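Local structure of acyl-coenzyme A oxidase 3 (Yarrowia lipolytica, 5YS9) at residues S240-K252 / I259-I271. The protein oxidises acyl-CoA substrates of various chain lengths to trans-2-enoyl-CoA with FAD as cofactor, passing the electrons to oxygen to give hydrogen peroxide in peroxisomal beta-oxidation. Sequence-based numbering, arbitrary orientation.
Sequences SLMPGIALGDIGK and IDNGWIQFTNVRI. With FAD (flavin-adenine dinucleotide), chain C.
Trp263 lays its indole flat across the backbone of Leu247 and Gly248, at the antiparallel pairing of strand 245-249 with strand 262-266 in the middle beta domain of the acyl-CoA oxidase fold. With chi1 at 56°, CG is tucked in between N and C of its own backbone, and the ring reaches over the neighbouring strand. From CB outward, CG and CD1 pass the carbonyl of Gly248, with CD1 3.4 Å from Gly248 O. NE1 has Gly248 CA over it. CD2 and CE2 face Gly248 N, CE2 at 3.4 Å; CE3 meets Leu247 CA, CZ2 Gly248 N and Leu247 C, CH2 Leu247 C and N, and CZ3 reaches Ala246 CB at 3.8 Å. Leu247 CA makes a CH-pi contact with the six-membered ring, Gly248 CA with the five-membered ring. A side chain at Gly248 would collide with NE1. In the ring plane, NE1 donates to water 2. Phe660 of the second subunit meets the indole edge-to-face.

Between the strands, Gly248 and Trp263 form one hydrogen-bonded pair and Ala246 and Gln265 the next, Ala246 N to Gln265 O being nearly straight (177°). On the other face of the sheet, Ile245 CD1 packs 3.7 Å from Phe266 CD2. Beyond the strand end, Ile250 N bonds to Asn261 O; Asn261 belongs to the FAD pocket. With an alanine at Trp263, water 2 and Phe660 of the second subunit would probably lose their indole partner, and the Leu247-Gly248 backbone its aromatic cover. A polar backbone already hydrogen-bonded strand to strand is thus covered by an aromatic face, while the indole N-H is satisfied by water 2, which itself donates to Asp249 O.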
loop_
_atom_site.group_PDB
_atom_site.type_symbol
_atom_site.label_atom_id
_atom_site.label_comp_id
_atom_site.label_asym_id
_atom_site.label_seq_id
_atom_site.Cartn_x
_atom_site.Cartn_y
_atom_site.Cartn_z
ATOM N N SER A 240 19.326 34.036 -6.902
ATOM C CA SER A 240 18.564 34.707 -5.816
ATOM C C SER A 240 17.131 34.983 -6.238
ATOM O O SER A 240 16.828 35.093 -7.444
ATOM C CB SER A 240 19.205 36.017 -5.384
ATOM O OG SER A 240 20.509 35.777 -4.863
ATOM N N LEU A 241 16.269 35.101 -5.233
ATOM C CA LEU A 241 14.864 35.285 -5.435
ATOM C C LEU A 241 14.591 36.685 -5.913
ATOM O O LEU A 241 15.189 37.630 -5.421
ATOM C CB LEU A 241 14.121 35.103 -4.134
ATOM C CG LEU A 241 14.253 33.700 -3.551
ATOM C CD1 LEU A 241 13.297 33.575 -2.379
ATOM C CD2 LEU A 241 14.001 32.626 -4.609
ATOM N N MET A 242 13.663 36.808 -6.862
ATOM C CA MET A 242 13.282 38.089 -7.400
ATOM C C MET A 242 12.443 38.797 -6.360
ATOM O O MET A 242 11.938 38.180 -5.436
ATOM C CB MET A 242 12.503 37.948 -8.723
ATOM C CG MET A 242 13.294 37.388 -9.894
ATOM S SD MET A 242 14.551 38.525 -10.511
ATOM C CE MET A 242 13.501 39.639 -11.474
ATOM N N PRO A 243 12.335 40.115 -6.491
ATOM C CA PRO A 243 11.537 40.862 -5.540
ATOM C C PRO A 243 10.099 40.390 -5.429
ATOM O O PRO A 243 9.427 40.199 -6.427
ATOM C CB PRO A 243 11.569 42.316 -6.103
ATOM C CG PRO A 243 12.517 42.309 -7.293
ATOM C CD PRO A 243 13.204 40.977 -7.334
ATOM N N GLY A 244 9.610 40.234 -4.212
ATOM C CA GLY A 244 8.203 39.815 -4.020
ATOM C C GLY A 244 7.943 38.324 -4.128
ATOM O O GLY A 244 6.798 37.908 -3.960
ATOM N N ILE A 245 9.000 37.538 -4.374
ATOM C CA ILE A 245 8.931 36.089 -4.526
ATOM C C ILE A 245 9.455 35.464 -3.239
ATOM O O ILE A 245 10.575 35.745 -2.826
ATOM C CB ILE A 245 9.839 35.582 -5.664
ATOM C CG1 ILE A 245 9.433 36.223 -7.014
ATOM C CG2 ILE A 245 9.838 34.037 -5.730
ATOM C CD1 ILE A 245 8.165 35.666 -7.613
ATOM N N ALA A 246 8.623 34.657 -2.595
ATOM C CA ALA A 246 9.053 33.858 -1.497
ATOM C C ALA A 246 8.862 32.411 -1.926
ATOM O O ALA A 246 7.843 32.052 -2.516
ATOM C CB ALA A 246 8.227 34.176 -0.275
ATOM N N LEU A 247 9.836 31.579 -1.619
ATOM C CA LEU A 247 9.691 30.157 -1.816
ATOM C C LEU A 247 10.670 29.356 -0.941
ATOM O O LEU A 247 11.585 29.923 -0.347
ATOM C CB LEU A 247 9.902 29.840 -3.291
ATOM C CG LEU A 247 11.269 30.157 -3.867
ATOM C CD1 LEU A 247 12.348 29.166 -3.466
ATOM C CD2 LEU A 247 11.042 30.172 -5.378
ATOM N N GLY A 248 10.372 28.077 -0.781
ATOM C CA GLY A 248 11.133 27.195 0.069
ATOM C C GLY A 248 10.921 25.735 -0.242
ATOM O O GLY A 248 9.987 25.381 -0.915
ATOM N N ASP A 249 11.788 24.888 0.278
ATOM C CA ASP A 249 11.655 23.462 0.122
ATOM C C ASP A 249 10.558 22.922 1.019
ATOM O O ASP A 249 10.524 23.186 2.199
ATOM C CB ASP A 249 12.988 22.818 0.475
ATOM C CG ASP A 249 13.054 21.355 0.155
ATOM O OD1 ASP A 249 12.030 20.690 0.030
ATOM O OD2 ASP A 249 14.170 20.863 0.040
ATOM N N ILE A 250 9.658 22.163 0.428
ATOM C CA ILE A 250 8.591 21.514 1.152
ATOM C C ILE A 250 9.083 20.382 2.031
ATOM O O ILE A 250 8.451 20.036 3.001
ATOM C CB ILE A 250 7.429 21.125 0.237
ATOM C CG1 ILE A 250 6.781 22.403 -0.273
ATOM C CG2 ILE A 250 6.426 20.279 0.986
ATOM C CD1 ILE A 250 5.577 22.203 -1.132
ATOM N N GLY A 251 10.232 19.824 1.697
ATOM C CA GLY A 251 10.822 18.821 2.547
ATOM C C GLY A 251 10.478 17.391 2.247
ATOM O O GLY A 251 10.182 17.040 1.132
ATOM N N LYS A 252 10.573 16.556 3.263
ATOM C CA LYS A 252 10.452 15.126 3.092
ATOM C C LYS A 252 9.103 14.718 2.550
ATOM O O LYS A 252 8.077 15.121 3.053
ATOM C CB LYS A 252 10.705 14.430 4.435
ATOM C CG LYS A 252 10.699 12.921 4.399
ATOM C CD LYS A 252 12.012 12.392 3.886
ATOM C CE LYS A 252 12.051 10.887 3.925
ATOM N NZ LYS A 252 11.228 10.278 2.862
ATOM N N ILE A 259 13.076 14.971 -6.230
ATOM C CA ILE A 259 12.377 16.158 -6.716
ATOM C C ILE A 259 12.261 17.220 -5.644
ATOM O O ILE A 259 11.844 16.946 -4.542
ATOM C CB ILE A 259 10.942 15.843 -7.163
ATOM C CG1 ILE A 259 10.913 14.710 -8.163
ATOM C CG2 ILE A 259 10.272 17.073 -7.749
ATOM C CD1 ILE A 259 9.584 14.001 -8.185
ATOM N N ASP A 260 12.604 18.443 -6.003
ATOM C CA ASP A 260 12.631 19.576 -5.061
ATOM C C ASP A 260 11.334 20.398 -5.051
ATOM O O ASP A 260 11.296 21.545 -5.479
ATOM C CB ASP A 260 13.860 20.485 -5.328
ATOM C CG ASP A 260 13.859 21.101 -6.724
ATOM O OD1 ASP A 260 13.531 20.386 -7.686
ATOM O OD2 ASP A 260 14.243 22.272 -6.871
ATOM N N ASN A 261 10.280 19.795 -4.527
ATOM C CA ASN A 261 8.980 20.401 -4.526
ATOM C C ASN A 261 9.035 21.552 -3.543
ATOM O O ASN A 261 9.455 21.397 -2.392
ATOM C CB ASN A 261 7.899 19.434 -4.092
ATOM C CG ASN A 261 7.712 18.314 -5.057
ATOM O OD1 ASN A 261 6.932 18.424 -6.023
ATOM N ND2 ASN A 261 8.393 17.187 -4.792
ATOM N N GLY A 262 8.610 22.713 -4.005
ATOM C CA GLY A 262 8.686 23.860 -3.195
ATOM C C GLY A 262 7.351 24.540 -3.160
ATOM O O GLY A 262 6.513 24.276 -4.021
ATOM N N TRP A 263 7.180 25.386 -2.139
ATOM C CA TRP A 263 6.065 26.317 -2.034
ATOM C C TRP A 263 6.490 27.655 -2.575
ATOM O O TRP A 263 7.648 27.966 -2.499
ATOM C CB TRP A 263 5.614 26.522 -0.588
ATOM C CG TRP A 263 6.647 26.985 0.384
ATOM C CD1 TRP A 263 7.422 26.180 1.139
ATOM C CD2 TRP A 263 7.005 28.322 0.730
ATOM N NE1 TRP A 263 8.250 26.909 1.923
ATOM C CE2 TRP A 263 8.017 28.234 1.715
ATOM C CE3 TRP A 263 6.575 29.584 0.327
ATOM C CZ2 TRP A 263 8.606 29.353 2.306
ATOM C CZ3 TRP A 263 7.162 30.723 0.918
ATOM C CH2 TRP A 263 8.154 30.593 1.898
ATOM N N ILE A 264 5.556 28.424 -3.123
ATOM C CA ILE A 264 5.822 29.780 -3.581
ATOM C C ILE A 264 4.711 30.748 -3.133
ATOM O O ILE A 264 3.528 30.456 -3.252
ATOM C CB ILE A 264 5.927 29.881 -5.125
ATOM C CG1 ILE A 264 6.661 28.657 -5.734
ATOM C CG2 ILE A 264 6.617 31.195 -5.523
ATOM C CD1 ILE A 264 6.640 28.638 -7.258
ATOM N N GLN A 265 5.121 31.915 -2.654
ATOM C CA GLN A 265 4.262 33.057 -2.484
ATOM C C GLN A 265 4.754 34.209 -3.355
ATOM O O GLN A 265 5.968 34.444 -3.444
ATOM C CB GLN A 265 4.285 33.489 -1.050
ATOM C CG GLN A 265 3.948 32.359 -0.076
ATOM C CD GLN A 265 3.871 32.845 1.313
ATOM O OE1 GLN A 265 4.487 33.819 1.626
ATOM N NE2 GLN A 265 3.082 32.207 2.139
ATOM N N PHE A 266 3.785 34.903 -3.984
ATOM C CA PHE A 266 3.989 36.135 -4.757
ATOM C C PHE A 266 3.352 37.298 -4.028
ATOM O O PHE A 266 2.191 37.234 -3.673
ATOM C CB PHE A 266 3.282 36.037 -6.103
ATOM C CG PHE A 266 3.625 34.818 -6.878
ATOM C CD1 PHE A 266 2.907 33.622 -6.680
ATOM C CD2 PHE A 266 4.609 34.854 -7.837
ATOM C CE1 PHE A 266 3.225 32.482 -7.394
ATOM C CE2 PHE A 266 4.922 33.706 -8.571
ATOM C CZ PHE A 266 4.247 32.522 -8.328
ATOM N N THR A 267 4.086 38.360 -3.836
ATOM C CA THR A 267 3.555 39.558 -3.197
ATOM C C THR A 267 3.814 40.724 -4.136
ATOM O O THR A 267 4.973 41.129 -4.361
ATOM C CB THR A 267 4.212 39.796 -1.829
ATOM O OG1 THR A 267 4.162 38.578 -1.057
ATOM C CG2 THR A 267 3.499 40.939 -1.075
ATOM N N ASN A 268 2.742 41.177 -4.773
ATOM C CA ASN A 268 2.789 42.342 -5.639
ATOM C C ASN A 268 3.886 42.301 -6.677
ATOM O O ASN A 268 4.537 43.294 -6.955
ATOM C CB ASN A 268 2.823 43.604 -4.782
ATOM C CG ASN A 268 1.616 43.656 -3.846
ATOM O OD1 ASN A 268 0.462 43.506 -4.294
ATOM N ND2 ASN A 268 1.872 43.787 -2.539
ATOM N N VAL A 269 4.041 41.133 -7.277
ATOM C CA VAL A 269 5.086 40.911 -8.261
ATOM C C VAL A 269 4.610 41.474 -9.608
ATOM O O VAL A 269 3.530 41.139 -10.103
ATOM C CB VAL A 269 5.401 39.416 -8.361
ATOM C CG1 VAL A 269 6.328 39.103 -9.508
ATOM C CG2 VAL A 269 5.992 38.957 -7.049
ATOM N N ARG A 270 5.425 42.337 -10.172
ATOM C CA ARG A 270 5.075 43.078 -11.347
ATOM C C ARG A 270 5.630 42.314 -12.536
ATOM O O ARG A 270 6.808 42.010 -12.561
ATOM C CB ARG A 270 5.660 44.495 -11.228
ATOM C CG ARG A 270 5.009 45.382 -10.144
ATOM C CD ARG A 270 4.650 46.762 -10.728
ATOM N NE ARG A 270 3.996 47.738 -9.826
ATOM C CZ ARG A 270 3.120 48.690 -10.201
ATOM N NH1 ARG A 270 2.726 48.839 -11.475
ATOM N NH2 ARG A 270 2.609 49.508 -9.284
ATOM N N ILE A 271 4.781 41.937 -13.488
ATOM C CA ILE A 271 5.265 41.332 -14.738
ATOM C C ILE A 271 4.688 42.068 -15.960
ATOM O O ILE A 271 3.586 42.596 -15.874
ATOM C CB ILE A 271 4.942 39.815 -14.872
ATOM C CG1 ILE A 271 3.457 39.552 -14.882
ATOM C CG2 ILE A 271 5.615 38.998 -13.775
ATOM C CD1 ILE A 271 3.135 38.139 -15.277
HETATM P PA FAD C . -7.945 17.800 -3.322
HETATM O O1A FAD C . -8.303 18.822 -2.313
HETATM O O2A FAD C . -8.338 17.973 -4.739
HETATM O O5B FAD C . -8.624 16.460 -2.831
HETATM C C5B FAD C . -8.305 15.927 -1.557
HETATM C C4B FAD C . -9.140 14.699 -1.258
HETATM O O4B FAD C . -10.520 15.045 -1.281
HETATM C C3B FAD C . -8.937 13.646 -2.314
HETATM O O3B FAD C . -8.919 12.369 -1.709
HETATM C C2B FAD C . -10.169 13.714 -3.162
HETATM O O2B FAD C . -10.531 12.406 -3.561
HETATM C C1B FAD C . -11.221 14.302 -2.259
HETATM N N9A FAD C . -12.103 15.135 -3.097
HETATM C C8A FAD C . -11.798 16.296 -3.689
HETATM N N7A FAD C . -12.840 16.755 -4.400
HETATM C C5A FAD C . -13.834 15.878 -4.271
HETATM C C6A FAD C . -15.213 15.753 -4.762
HETATM N N6A FAD C . -15.757 16.689 -5.558
HETATM N N1A FAD C . -15.909 14.669 -4.390
HETATM C C2A FAD C . -15.381 13.728 -3.600
HETATM N N3A FAD C . -14.143 13.778 -3.122
HETATM C C4A FAD C . -13.341 14.808 -3.415
HETATM N N1 FAD C . 1.020 20.404 -8.825
HETATM C C2 FAD C . 1.548 21.253 -9.719
HETATM O O2 FAD C . 0.838 22.129 -10.206
HETATM N N3 FAD C . 2.808 21.197 -10.118
HETATM C C4 FAD C . 3.641 20.292 -9.656
HETATM O O4 FAD C . 4.803 20.273 -10.039
HETATM C C4X FAD C . 3.152 19.325 -8.673
HETATM N N5 FAD C . 3.951 18.394 -8.168
HETATM C C5X FAD C . 3.480 17.534 -7.264
HETATM C C6 FAD C . 4.346 16.594 -6.763
HETATM C C7 FAD C . 3.914 15.692 -5.832
HETATM C C7M FAD C . 4.887 14.673 -5.318
HETATM C C8 FAD C . 2.510 15.733 -5.370
HETATM C C8M FAD C . 2.012 14.749 -4.358
HETATM C C9 FAD C . 1.634 16.669 -5.878
HETATM C C9A FAD C . 2.070 17.579 -6.811
HETATM N N10 FAD C . 1.205 18.542 -7.343
HETATM C C10 FAD C . 1.747 19.437 -8.269
HETATM C "C1'" FAD C . -0.187 18.656 -6.910
HETATM C "C2'" FAD C . -1.148 17.603 -7.431
HETATM O "O2'" FAD C . -1.380 17.865 -8.805
HETATM C "C3'" FAD C . -2.448 17.703 -6.634
HETATM O "O3'" FAD C . -2.134 17.304 -5.312
HETATM C "C4'" FAD C . -3.644 16.864 -7.084
HETATM O "O4'" FAD C . -3.948 17.033 -8.462
HETATM C "C5'" FAD C . -4.894 17.291 -6.352
HETATM O "O5'" FAD C . -4.763 17.008 -4.977
HETATM P P FAD C . -5.159 18.058 -3.863
HETATM O O1P FAD C . -4.046 18.084 -2.891
HETATM O O2P FAD C . -5.612 19.304 -4.526
HETATM O O3P FAD C . -6.408 17.373 -3.169
HETATM O O HOH W 1 6.230 37.158 -1.447
HETATM O O HOH W 2 10.501 25.721 3.580
HETATM O O HOH W 3 9.924 18.517 -1.442
#